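Local atomic coordinates of GDP-mannose-dependent alpha-(1-6)-phosphatidylinositol monomannoside mannosyltransferase (Corynebacterium glutamicum, PDB entry 3OKC), a protein that is a glycosyltransferase of the GT-B class, with two Rossmann-like domains, and here carries guanosine-5'-diphosphate (GDP) at its C-terminal domain. Residues Ala202-Leu207 / Leu233-Gly238; Val208-Gln213 / Asp288-Gly293; Asp274-Pro279 / Ile294-Ala299; Glu298-Gly303 / Arg356-Ala361. One frame throughout, in Å; residues are numbered along the deposited sequence.

Contact 1 of 4, residues Ala202-Leu207 / Leu233-Gly238; sequences ACNSRL and LIVGSG. With GDP (guanosine-5'-diphosphate), chain B.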
# COMPACT_ATOMS: atom_id res chain seq x y z
N ALA A 202 17.11 -7.28 -3.66
CA ALA A 202 15.91 -7.03 -4.47
C ALA A 202 15.29 -5.68 -4.17
O ALA A 202 15.13 -5.30 -3.00
CB ALA A 202 14.89 -8.15 -4.27
N CYS A 203 14.96 -4.94 -5.22
CA CYS A 203 14.15 -3.73 -5.08
C CYS A 203 12.95 -3.81 -6.02
O CYS A 203 13.11 -3.73 -7.25
CB CYS A 203 14.97 -2.46 -5.34
SG CYS A 203 14.02 -0.93 -5.01
N ASN A 204 11.77 -3.99 -5.45
CA ASN A 204 10.51 -3.97 -6.19
C ASN A 204 9.78 -2.68 -5.87
O ASN A 204 9.47 -2.42 -4.71
CB ASN A 204 9.63 -5.17 -5.83
CG ASN A 204 10.39 -6.49 -5.81
OD1 ASN A 204 11.30 -6.71 -6.60
ND2 ASN A 204 10.01 -7.38 -4.89
N SER A 205 9.54 -1.87 -6.90
CA SER A 205 8.88 -0.56 -6.79
C SER A 205 8.87 0.12 -8.15
O SER A 205 9.70 -0.18 -9.01
CB SER A 205 9.59 0.35 -5.78
OG SER A 205 9.20 0.09 -4.44
N ARG A 206 7.93 1.04 -8.35
CA ARG A 206 7.91 1.88 -9.56
C ARG A 206 9.23 2.62 -9.66
O ARG A 206 9.81 3.03 -8.65
CB ARG A 206 6.75 2.89 -9.51
CG ARG A 206 5.36 2.26 -9.53
CD ARG A 206 4.25 3.32 -9.43
NE ARG A 206 4.30 4.05 -8.16
CZ ARG A 206 4.66 5.33 -8.03
NH1 ARG A 206 5.01 6.05 -9.09
NH2 ARG A 206 4.66 5.89 -6.82
N LEU A 207 9.72 2.78 -10.89
CA LEU A 207 10.99 3.47 -11.10
C LEU A 207 10.76 4.98 -11.12
O LEU A 207 10.51 5.57 -12.17
CB LEU A 207 11.69 2.98 -12.37
CG LEU A 207 11.89 1.47 -12.53
CD1 LEU A 207 12.65 1.16 -13.81
CD2 LEU A 207 12.59 0.86 -11.32
N LEU A 233 18.73 -6.53 -8.04
CA LEU A 233 17.62 -6.73 -8.97
C LEU A 233 16.64 -5.57 -8.87
O LEU A 233 16.06 -5.32 -7.82
CB LEU A 233 16.92 -8.07 -8.71
CG LEU A 233 17.76 -9.35 -8.65
CD1 LEU A 233 16.84 -10.54 -8.46
CD2 LEU A 233 18.64 -9.54 -9.90
N ILE A 234 16.49 -4.86 -9.97
CA ILE A 234 15.55 -3.76 -10.04
C ILE A 234 14.29 -4.22 -10.77
O ILE A 234 14.30 -4.47 -11.97
CB ILE A 234 16.21 -2.51 -10.66
CG1 ILE A 234 17.22 -1.93 -9.66
CG2 ILE A 234 15.17 -1.45 -11.01
CD1 ILE A 234 18.27 -1.06 -10.27
N VAL A 235 13.22 -4.38 -9.99
CA VAL A 235 11.96 -4.89 -10.50
C VAL A 235 10.95 -3.75 -10.53
O VAL A 235 10.67 -3.12 -9.49
CB VAL A 235 11.43 -6.09 -9.67
CG1 VAL A 235 10.08 -6.59 -10.20
CG2 VAL A 235 12.45 -7.24 -9.64
N GLY A 236 10.40 -3.49 -11.71
CA GLY A 236 9.43 -2.43 -11.90
C GLY A 236 9.67 -1.63 -13.17
O GLY A 236 10.68 -1.81 -13.86
N SER A 237 8.73 -0.74 -13.48
CA SER A 237 8.85 0.18 -14.60
C SER A 237 8.57 1.61 -14.16
O SER A 237 8.01 1.84 -13.08
CB SER A 237 7.91 -0.23 -15.74
OG SER A 237 6.57 -0.30 -15.28
N GLY A 238 8.96 2.58 -14.99
CA GLY A 238 8.72 3.98 -14.70
C GLY A 238 9.59 4.92 -15.50
O GLY A 238 10.56 4.49 -16.13
PB GDP B . 3.07 2.81 -4.05
O1B GDP B . 2.77 2.27 -5.37
O2B GDP B . 2.01 3.11 -3.46
O3B GDP B . 3.74 3.85 -4.20
O3A GDP B . 3.84 1.85 -3.28
PA GDP B . 3.35 0.61 -2.67
O1A GDP B . 2.56 0.87 -1.74
O2A GDP B . 4.33 -0.01 -2.19
O5' GDP B . 2.67 -0.23 -3.64
C5' GDP B . 3.38 -0.85 -4.72
C4' GDP B . 2.65 -2.10 -5.20
O4' GDP B . 2.97 -2.35 -6.58
C3' GDP B . 3.09 -3.32 -4.40
O3' GDP B . 1.94 -4.09 -4.02
C2' GDP B . 3.96 -4.11 -5.35
O2' GDP B . 3.81 -5.52 -5.13
C1' GDP B . 3.48 -3.68 -6.73
N9 GDP B . 4.59 -3.79 -7.73
C8 GDP B . 5.68 -3.01 -7.82
N7 GDP B . 6.44 -3.44 -8.86
C5 GDP B . 5.81 -4.50 -9.42
C6 GDP B . 6.10 -5.33 -10.49
O6 GDP B . 7.15 -5.17 -11.16
N1 GDP B . 5.24 -6.33 -10.81
C2 GDP B . 4.10 -6.52 -10.10
N2 GDP B . 3.25 -7.53 -10.43
N3 GDP B . 3.81 -5.72 -9.05
C4 GDP B . 4.64 -4.71 -8.70

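Contact 2 of 4, residues Val208-Gln213 / Asp288-Gly293; sequences VPRKGQ and DVEGLG. With GDP (guanosine-5'-diphosphate), chain B.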
# COMPACT_ATOMS: atom_id res chain seq x y z
N VAL A 208 10.80 5.58 -9.93
CA VAL A 208 10.72 7.03 -9.75
C VAL A 208 11.76 7.45 -8.69
O VAL A 208 12.06 6.66 -7.79
CB VAL A 208 9.28 7.50 -9.34
CG1 VAL A 208 8.28 7.26 -10.47
CG2 VAL A 208 8.82 6.84 -8.04
N PRO A 209 12.30 8.68 -8.80
CA PRO A 209 13.41 9.10 -7.92
C PRO A 209 13.25 8.79 -6.42
O PRO A 209 14.22 8.37 -5.79
CB PRO A 209 13.48 10.61 -8.15
CG PRO A 209 12.98 10.79 -9.54
CD PRO A 209 11.93 9.75 -9.75
N ARG A 210 12.05 8.98 -5.87
CA ARG A 210 11.85 8.91 -4.41
C ARG A 210 11.96 7.51 -3.80
O ARG A 210 12.16 7.38 -2.59
CB ARG A 210 10.52 9.56 -4.02
CG ARG A 210 9.27 8.82 -4.48
CD ARG A 210 8.00 9.51 -3.98
NE ARG A 210 6.83 8.64 -4.08
CZ ARG A 210 6.49 7.72 -3.18
NH1 ARG A 210 7.24 7.53 -2.10
NH2 ARG A 210 5.41 6.98 -3.37
N LYS A 211 11.83 6.48 -4.63
CA LYS A 211 11.94 5.10 -4.19
C LYS A 211 13.38 4.71 -3.86
O LYS A 211 13.62 3.72 -3.17
CB LYS A 211 11.34 4.14 -5.23
CG LYS A 211 9.87 4.37 -5.53
CD LYS A 211 8.97 3.93 -4.39
CE LYS A 211 7.50 4.15 -4.73
NZ LYS A 211 6.59 3.60 -3.68
N GLY A 212 14.34 5.48 -4.37
CA GLY A 212 15.73 5.33 -3.98
C GLY A 212 16.51 4.21 -4.65
O GLY A 212 17.51 3.74 -4.09
N GLN A 213 16.09 3.80 -5.84
CA GLN A 213 16.89 2.89 -6.68
C GLN A 213 18.19 3.58 -7.07
O GLN A 213 19.21 2.92 -7.24
CB GLN A 213 16.15 2.47 -7.94
CG GLN A 213 14.89 1.64 -7.71
CD GLN A 213 13.62 2.47 -7.74
OE1 GLN A 213 13.65 3.69 -7.89
NE2 GLN A 213 12.48 1.79 -7.59
N ASP A 288 6.10 14.61 -2.21
CA ASP A 288 6.44 13.28 -2.72
C ASP A 288 7.01 12.42 -1.58
O ASP A 288 8.23 12.38 -1.35
CB ASP A 288 7.44 13.36 -3.89
CG ASP A 288 6.98 14.29 -5.01
OD1 ASP A 288 5.82 14.76 -4.99
OD2 ASP A 288 7.80 14.55 -5.92
N VAL A 289 6.11 11.74 -0.88
CA VAL A 289 6.44 10.97 0.32
C VAL A 289 5.96 9.53 0.20
O VAL A 289 5.00 9.25 -0.51
CB VAL A 289 5.79 11.59 1.59
CG1 VAL A 289 6.53 12.81 2.04
CG2 VAL A 289 4.31 11.91 1.36
N GLU A 290 6.63 8.63 0.91
CA GLU A 290 6.14 7.27 1.09
C GLU A 290 5.08 7.25 2.19
O GLU A 290 5.40 7.46 3.36
CB GLU A 290 7.29 6.32 1.43
CG GLU A 290 6.93 4.85 1.44
CD GLU A 290 6.44 4.36 0.09
OE1 GLU A 290 7.24 4.34 -0.87
OE2 GLU A 290 5.24 4.01 -0.01
N GLY A 291 3.82 7.03 1.81
CA GLY A 291 2.71 7.03 2.75
C GLY A 291 2.78 5.89 3.75
O GLY A 291 2.58 6.08 4.96
N LEU A 292 3.05 4.69 3.24
CA LEU A 292 3.27 3.51 4.06
C LEU A 292 4.39 2.66 3.45
O LEU A 292 5.51 2.63 3.97
CB LEU A 292 1.98 2.70 4.22
CG LEU A 292 1.99 1.46 5.12
CD1 LEU A 292 2.06 1.85 6.60
CD2 LEU A 292 0.79 0.57 4.84
N GLY A 293 4.09 1.98 2.35
CA GLY A 293 5.06 1.12 1.67
C GLY A 293 4.70 -0.35 1.80
O GLY A 293 5.29 -1.07 2.61
PB GDP B . 3.07 2.81 -4.05
O1B GDP B . 2.77 2.27 -5.37
O2B GDP B . 2.01 3.11 -3.46
O3B GDP B . 3.74 3.85 -4.20
O3A GDP B . 3.84 1.85 -3.28
PA GDP B . 3.35 0.61 -2.67
O1A GDP B . 2.56 0.87 -1.74
O2A GDP B . 4.33 -0.01 -2.19
O5' GDP B . 2.67 -0.23 -3.64
C5' GDP B . 3.38 -0.85 -4.72
C4' GDP B . 2.65 -2.10 -5.20
O4' GDP B . 2.97 -2.35 -6.58
C3' GDP B . 3.09 -3.32 -4.40
O3' GDP B . 1.94 -4.09 -4.02
C2' GDP B . 3.96 -4.11 -5.35
O2' GDP B . 3.81 -5.52 -5.13
C1' GDP B . 3.48 -3.68 -6.73
N9 GDP B . 4.59 -3.79 -7.73
C8 GDP B . 5.68 -3.01 -7.82
N7 GDP B . 6.44 -3.44 -8.86
C5 GDP B . 5.81 -4.50 -9.42
C6 GDP B . 6.10 -5.33 -10.49
O6 GDP B . 7.15 -5.17 -11.16
N1 GDP B . 5.24 -6.33 -10.81
C2 GDP B . 4.10 -6.52 -10.10
N2 GDP B . 3.25 -7.53 -10.43
N3 GDP B . 3.81 -5.72 -9.05
C4 GDP B . 4.64 -4.71 -8.70

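Contact 3 of 4, residues Asp274-Pro279 / Ile294-Ala299; sequences DIFAMP and IVYLEA. With GDP (guanosine-5'-diphosphate), chain B.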
# COMPACT_ATOMS: atom_id res chain seq x y z
N ASP A 274 18.23 -12.28 -0.82
CA ASP A 274 18.86 -12.26 0.49
C ASP A 274 18.42 -11.05 1.30
O ASP A 274 18.20 -11.15 2.51
CB ASP A 274 20.38 -12.33 0.34
CG ASP A 274 20.84 -13.70 -0.15
OD1 ASP A 274 20.53 -14.71 0.53
OD2 ASP A 274 21.51 -13.77 -1.21
N ILE A 275 18.28 -9.91 0.63
CA ILE A 275 17.84 -8.67 1.25
C ILE A 275 16.83 -7.98 0.32
O ILE A 275 16.96 -8.05 -0.90
CB ILE A 275 19.03 -7.70 1.53
CG1 ILE A 275 20.08 -8.38 2.42
CG2 ILE A 275 18.56 -6.40 2.20
CD1 ILE A 275 21.43 -7.67 2.46
N PHE A 276 15.83 -7.34 0.91
CA PHE A 276 14.97 -6.40 0.19
C PHE A 276 15.33 -4.99 0.63
O PHE A 276 15.25 -4.68 1.82
CB PHE A 276 13.48 -6.68 0.44
CG PHE A 276 12.57 -5.63 -0.18
CD1 PHE A 276 12.21 -4.49 0.54
CD2 PHE A 276 12.09 -5.79 -1.48
CE1 PHE A 276 11.40 -3.51 -0.03
CE2 PHE A 276 11.26 -4.82 -2.06
CZ PHE A 276 10.92 -3.68 -1.34
N ALA A 277 15.71 -4.15 -0.32
CA ALA A 277 16.06 -2.75 -0.01
C ALA A 277 15.26 -1.76 -0.85
O ALA A 277 15.12 -1.93 -2.07
CB ALA A 277 17.56 -2.53 -0.19
N MET A 278 14.74 -0.73 -0.20
CA MET A 278 14.07 0.38 -0.87
C MET A 278 14.23 1.61 0.03
O MET A 278 13.35 1.89 0.86
CB MET A 278 12.60 0.06 -1.17
CG MET A 278 11.94 0.92 -2.25
SD MET A 278 11.08 2.40 -1.66
CE MET A 278 9.55 1.70 -1.02
N PRO A 279 15.36 2.33 -0.12
CA PRO A 279 15.66 3.44 0.79
C PRO A 279 14.94 4.72 0.35
O PRO A 279 15.56 5.62 -0.22
CB PRO A 279 17.18 3.57 0.69
CG PRO A 279 17.51 3.11 -0.70
CD PRO A 279 16.40 2.18 -1.15
N ILE A 294 3.73 -0.78 1.00
CA ILE A 294 3.26 -2.17 1.02
C ILE A 294 4.38 -3.17 0.67
O ILE A 294 4.37 -4.29 1.20
CB ILE A 294 2.00 -2.38 0.14
CG1 ILE A 294 0.85 -1.49 0.64
CG2 ILE A 294 1.53 -3.84 0.17
CD1 ILE A 294 -0.37 -1.44 -0.28
N VAL A 295 5.33 -2.76 -0.17
CA VAL A 295 6.45 -3.63 -0.55
C VAL A 295 7.26 -4.14 0.65
O VAL A 295 7.75 -5.27 0.63
CB VAL A 295 7.40 -2.98 -1.62
CG1 VAL A 295 6.73 -2.92 -2.98
CG2 VAL A 295 7.90 -1.60 -1.19
N TYR A 296 7.38 -3.31 1.68
CA TYR A 296 8.06 -3.68 2.92
C TYR A 296 7.36 -4.81 3.65
O TYR A 296 8.00 -5.69 4.24
CB TYR A 296 8.14 -2.48 3.86
CG TYR A 296 8.92 -1.29 3.34
CD1 TYR A 296 10.25 -1.43 2.95
CD2 TYR A 296 8.33 -0.03 3.25
CE1 TYR A 296 10.97 -0.34 2.46
CE2 TYR A 296 9.04 1.06 2.78
CZ TYR A 296 10.36 0.90 2.39
OH TYR A 296 11.06 1.99 1.94
N LEU A 297 6.03 -4.78 3.61
CA LEU A 297 5.20 -5.80 4.23
C LEU A 297 5.24 -7.11 3.44
O LEU A 297 5.16 -8.19 4.02
CB LEU A 297 3.75 -5.31 4.34
CG LEU A 297 3.43 -3.96 4.98
CD1 LEU A 297 1.93 -3.73 4.95
CD2 LEU A 297 3.97 -3.84 6.41
N GLU A 298 5.36 -6.99 2.12
CA GLU A 298 5.42 -8.14 1.22
C GLU A 298 6.75 -8.88 1.37
O GLU A 298 6.78 -10.10 1.32
CB GLU A 298 5.23 -7.68 -0.22
CG GLU A 298 3.83 -7.18 -0.52
CD GLU A 298 3.72 -6.52 -1.88
OE1 GLU A 298 4.75 -6.34 -2.57
OE2 GLU A 298 2.58 -6.16 -2.26
N ALA A 299 7.83 -8.12 1.54
CA ALA A 299 9.16 -8.68 1.77
C ALA A 299 9.24 -9.43 3.10
O ALA A 299 9.78 -10.54 3.16
CB ALA A 299 10.20 -7.60 1.72
PB GDP B . 3.07 2.81 -4.05
O1B GDP B . 2.77 2.27 -5.37
O2B GDP B . 2.01 3.11 -3.46
O3B GDP B . 3.74 3.85 -4.20
O3A GDP B . 3.84 1.85 -3.28
PA GDP B . 3.35 0.61 -2.67
O1A GDP B . 2.56 0.87 -1.74
O2A GDP B . 4.33 -0.01 -2.19
O5' GDP B . 2.67 -0.23 -3.64
C5' GDP B . 3.38 -0.85 -4.72
C4' GDP B . 2.65 -2.10 -5.20
O4' GDP B . 2.97 -2.35 -6.58
C3' GDP B . 3.09 -3.32 -4.40
O3' GDP B . 1.94 -4.09 -4.02
C2' GDP B . 3.96 -4.11 -5.35
O2' GDP B . 3.81 -5.52 -5.13
C1' GDP B . 3.48 -3.68 -6.73
N9 GDP B . 4.59 -3.79 -7.73
C8 GDP B . 5.68 -3.01 -7.82
N7 GDP B . 6.44 -3.44 -8.86
C5 GDP B . 5.81 -4.50 -9.42
C6 GDP B . 6.10 -5.33 -10.49
O6 GDP B . 7.15 -5.17 -11.16
N1 GDP B . 5.24 -6.33 -10.81
C2 GDP B . 4.10 -6.52 -10.10
N2 GDP B . 3.25 -7.53 -10.43
N3 GDP B . 3.81 -5.72 -9.05
C4 GDP B . 4.64 -4.71 -8.70

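Contact 4 of 4, residues Glu298-Gly303 / Arg356-Ala361; sequences EAQACG and RAHVEA. With GDP (guanosine-5'-diphosphate), chain B.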
# COMPACT_ATOMS: atom_id res chain seq x y z
N GLU A 298 5.36 -6.99 2.12
CA GLU A 298 5.42 -8.14 1.22
C GLU A 298 6.75 -8.88 1.37
O GLU A 298 6.78 -10.10 1.32
CB GLU A 298 5.23 -7.68 -0.22
CG GLU A 298 3.83 -7.18 -0.52
CD GLU A 298 3.72 -6.52 -1.88
OE1 GLU A 298 4.75 -6.34 -2.57
OE2 GLU A 298 2.58 -6.16 -2.26
N ALA A 299 7.83 -8.12 1.54
CA ALA A 299 9.16 -8.68 1.77
C ALA A 299 9.24 -9.43 3.10
O ALA A 299 9.78 -10.54 3.16
CB ALA A 299 10.20 -7.60 1.72
N GLN A 300 8.70 -8.82 4.16
CA GLN A 300 8.65 -9.45 5.48
C GLN A 300 7.80 -10.73 5.46
O GLN A 300 8.17 -11.73 6.07
CB GLN A 300 8.15 -8.47 6.54
CG GLN A 300 9.18 -7.40 6.93
CD GLN A 300 8.60 -6.34 7.84
OE1 GLN A 300 8.76 -6.41 9.06
NE2 GLN A 300 7.94 -5.34 7.26
N ALA A 301 6.69 -10.69 4.73
CA ALA A 301 5.83 -11.86 4.53
C ALA A 301 6.52 -13.01 3.79
O ALA A 301 6.17 -14.18 3.98
CB ALA A 301 4.54 -11.47 3.82
N CYS A 302 7.48 -12.66 2.94
CA CYS A 302 8.32 -13.65 2.25
C CYS A 302 9.53 -14.09 3.08
O CYS A 302 10.40 -14.82 2.60
CB CYS A 302 8.78 -13.10 0.89
SG CYS A 302 7.47 -12.96 -0.35
N GLY A 303 9.58 -13.64 4.34
CA GLY A 303 10.68 -13.96 5.24
C GLY A 303 12.04 -13.45 4.78
O GLY A 303 13.04 -14.15 4.90
N ARG A 356 8.36 -12.35 9.04
CA ARG A 356 7.20 -13.20 8.79
C ARG A 356 6.26 -13.27 10.00
O ARG A 356 5.04 -13.18 9.84
CB ARG A 356 7.65 -14.60 8.37
CG ARG A 356 6.53 -15.63 8.22
CD ARG A 356 5.57 -15.21 7.14
NE ARG A 356 4.53 -16.21 6.90
CZ ARG A 356 3.68 -16.17 5.88
NH1 ARG A 356 3.74 -15.18 4.98
NH2 ARG A 356 2.78 -17.13 5.74
N ALA A 357 6.83 -13.45 11.19
CA ALA A 357 6.04 -13.48 12.43
C ALA A 357 5.35 -12.13 12.68
O ALA A 357 4.21 -12.09 13.14
CB ALA A 357 6.90 -13.89 13.62
N HIS A 358 6.05 -11.06 12.34
CA HIS A 358 5.56 -9.69 12.49
C HIS A 358 4.32 -9.38 11.63
O HIS A 358 3.35 -8.80 12.12
CB HIS A 358 6.70 -8.69 12.22
CG HIS A 358 6.29 -7.26 12.30
ND1 HIS A 358 6.51 -6.37 11.27
CD2 HIS A 358 5.69 -6.55 13.29
CE1 HIS A 358 6.06 -5.17 11.62
NE2 HIS A 358 5.56 -5.25 12.83
N VAL A 359 4.36 -9.77 10.35
CA VAL A 359 3.21 -9.56 9.46
C VAL A 359 2.02 -10.45 9.82
O VAL A 359 0.86 -10.02 9.71
CB VAL A 359 3.58 -9.67 7.94
CG1 VAL A 359 4.48 -8.53 7.52
CG2 VAL A 359 4.21 -11.02 7.61
N GLU A 360 2.30 -11.67 10.27
CA GLU A 360 1.26 -12.59 10.72
C GLU A 360 0.55 -12.13 11.99
O GLU A 360 -0.60 -12.49 12.22
CB GLU A 360 1.84 -13.99 10.94
CG GLU A 360 1.93 -14.83 9.68
CD GLU A 360 2.24 -16.27 9.99
OE1 GLU A 360 3.35 -16.55 10.51
OE2 GLU A 360 1.38 -17.14 9.72
N ALA A 361 1.25 -11.35 12.80
CA ALA A 361 0.71 -10.84 14.06
C ALA A 361 0.03 -9.47 13.92
O ALA A 361 -0.86 -9.14 14.71
CB ALA A 361 1.81 -10.78 15.12
PB GDP B . 3.07 2.81 -4.05
O1B GDP B . 2.77 2.27 -5.37
O2B GDP B . 2.01 3.11 -3.46
O3B GDP B . 3.74 3.85 -4.20
O3A GDP B . 3.84 1.85 -3.28
PA GDP B . 3.35 0.61 -2.67
O1A GDP B . 2.56 0.87 -1.74
O2A GDP B . 4.33 -0.01 -2.19
O5' GDP B . 2.67 -0.23 -3.64
C5' GDP B . 3.38 -0.85 -4.72
C4' GDP B . 2.65 -2.10 -5.20
O4' GDP B . 2.97 -2.35 -6.58
C3' GDP B . 3.09 -3.32 -4.40
O3' GDP B . 1.94 -4.09 -4.02
C2' GDP B . 3.96 -4.11 -5.35
O2' GDP B . 3.81 -5.52 -5.13
C1' GDP B . 3.48 -3.68 -6.73
N9 GDP B . 4.59 -3.79 -7.73
C8 GDP B . 5.68 -3.01 -7.82
N7 GDP B . 6.44 -3.44 -8.86
C5 GDP B . 5.81 -4.50 -9.42
C6 GDP B . 6.10 -5.33 -10.49
O6 GDP B . 7.15 -5.17 -11.16
N1 GDP B . 5.24 -6.33 -10.81
C2 GDP B . 4.10 -6.52 -10.10
N2 GDP B . 3.25 -7.53 -10.43
N3 GDP B . 3.81 -5.72 -9.05
C4 GDP B . 4.64 -4.71 -8.70

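Contact 1 of 4, residues Ala202-Leu207 / Leu233-Gly238
L207, in the loop after strand 200-204, buries more surface here than any other residue. Its CG lies anti to the carbonyl carbon (chi1 -52°), which aims the isobutyl group at the other segment. There L207 CD2 presses on the CG2 branch of I234 at 3.5 Å, while CD1 touches the carbonyl oxygen of G236. The backbone of L207 is tied down as well: its N-H gives a straight bond to S237 O (2.9 Å), approaching from above the carbonyl plane of S237.

Further back the two segments run as neighbouring parallel strands. C203 sits between the strand residues opposite, its N bonded to L233 O and its O taking the N-H of V235, both at 2.8 Å; S205 N then closes on V235 O. Strands 200-204 and 231-235, joined through helix 213-226, form a beta-alpha-beta unit of the Rossmann-like sheet, and the loops at their C-terminal ends meet the nucleotide, as is usual in such folds.

V235 links the sheet to that site. V235 CG1, anti to the backbone N (chi1 179°), stands 3.4 Å from GDP O6. The V235 side chain also lies alongside N204, pointing the same way; N204 OD1 rests 3.1 Å from V235 CB, a buried oxygen with no hydrogen-bonding partner in the model. Next in line, G236 CA is 3.6 Å from GDP O6. At the phosphate end R206, its chain bent at chi3, extends NH2 to GDP O3B in a weak bond of 3.4 Å.

Contact 2 of 4, residues Val208-Gln213 / Asp288-Gly293
K211 and E290 meet at about a right angle, with K211 NZ 3.0 Å from E290 OE1 in a salt bridge that uses the syn lone pair of the carboxylate oxygen. The lysine chain, bent at chi2 (-72°), delivers K211 NZ to GDP O3B as well, at 2.9 Å, and weakly to GDP O3A. NZ therefore stands between the protein carboxylate and the diphosphate.

R210 completes this dense half. Its guanidinium is sandwiched: V289 O lies 3.2 Å above one face and K211 CE 3.7 Å from the opposite one, both offset toward the rim. The E290 carboxyl carbon comes in at the guanidinium edge, yet the bond from R210 NH1 to E290 OE1 is long, weak and bent (3.4 Å, 143° at the hydrogen). R210 NH2 remains 3.6 Å from GDP O3B.

E290 opens the E-X7-E sequence signature known from GT-B glycosyltransferases of this family; the second glutamate is E298. Second-shell groups set its place: S311 OG bonds to E290 N, G313 pairs with its backbone, and M278 packs against the side chain.

Toward D288 the contact thins out. Here the arginine chain, extended from CG to NE, merely brushes past with R210 CD 3.9 Å from D288 CB, and the two side chains lie at a slant. D288 is partly exposed, and the V289 side chain leaves the backbone away from 208-213 and touches T282.

Contact 3 of 4, residues Asp274-Pro279 / Ile294-Ala299
F276 and A299 mark the closest backbone approach, 6.4 Å from CA to CA, between a strand and a helix running almost exactly antiparallel (175°) with axes 9.4 Å apart. Side chains fill most of that spacing. F276 has its CG anti to the backbone N (chi1 173°), which turns the ring toward the helix: F276 CG meets A299 CB at 3.6 Å, F276 CZ meets V295 CB at 3.6 Å, Y296 CD1 comes to the ring edge, and V295 O lies over one face.

Strand 275-278, helix 294-301 and strand 306-309 make up a beta-alpha-beta unit of the C-terminal Rossmann-like domain, and A299 and Y296 also pack on V306 of the third element.

Y296 OH donates to M278 O at 2.5 Å, in the carbonyl plane, and has a second, weak link to G309 N. M278, bent at chi2 and chi3, folds back so that its CE sits 3.6 Å from Y296 CZ and 3.7 Å from V295 CG2; its sulfur makes an oblique Met-aromatic contact with the tyrosine ring.

The helix serves GDP from two points. I294 N, near its N-terminal end, points weakly at GDP O1A, where the helix dipole would suit a phosphate. One turn on, E298 holds the ribose in a two-pronged grip, OE1 taking O2' and OE2 taking O3' of GDP, each at 2.8 Å.

Contact 4 of 4, residues Glu298-Gly303 / Arg356-Ala361
Q300 and H358 join the two helices through polar groups, with H358 ND1 donating to Q300 OE1 at 3.2 Å (148° at the hydrogen). The donor sits above the amide's carbonyl plane, and the amide and imidazole planes are turned 32° apart. That oxygen is shared: T322 OG1 is its stronger partner. The other end of the amide is satisfied too, NE2 giving to Y296 O and T317 O, so the whole carboxamide is fixed in its rotation.

The second polar link starts from R356. Its CG is anti to the backbone N and the chain then bends at chi2, bringing R356 NH1 to A301 O at 2.8 Å; the bond is weak, bent to 128°. The guanidinium also reaches the loop that follows strand 164-167, NH2 bonding V174 O and NH1 weakly F177 O. Within its own helix, R356 NE and E360 OE1 form a long salt bridge. Q300 O accepts G303 N at 2.9 Å, whereas R356 N, though near this oxygen, is badly angled for a bond.

Between these links V359 packs on both residues: V359 CG2 on A301 CA at 3.6 Å and V359 CG1 on Q300 CB at 3.8 Å. H358 meets W363 ring to ring at a steep angle. What helix 345-362 packs against is thus the C-terminal turn of helix 294-301, ended by a Schellman motif in which G303, with positive phi, is the C-prime residue.

Overall arrangement
Contacts 1, 2 and 3 gather round GDP with centres 11 to 12 Å apart: contact 1 touches the base and, with contact 2, the terminal phosphate; contact 3 takes the ribose and alpha-phosphate. Contacts 1 and 3 share one sheet, A202 N lying 2.9 Å from I275 O and A202 O 3.0 Å from A277 N on the neighbouring strand. Contact 2 continues the loop after contact 1, with Q213 NE2 3.1 Å from R206 O, and E290 OE1 there lies 3.5 Å from M278 CE of contact 3. Contact 4 is about 20 Å, centre to centre, from contacts 1 and 2, but shares E298 and A299 with contact 3, which joins it to the nucleotide through helix 294-301.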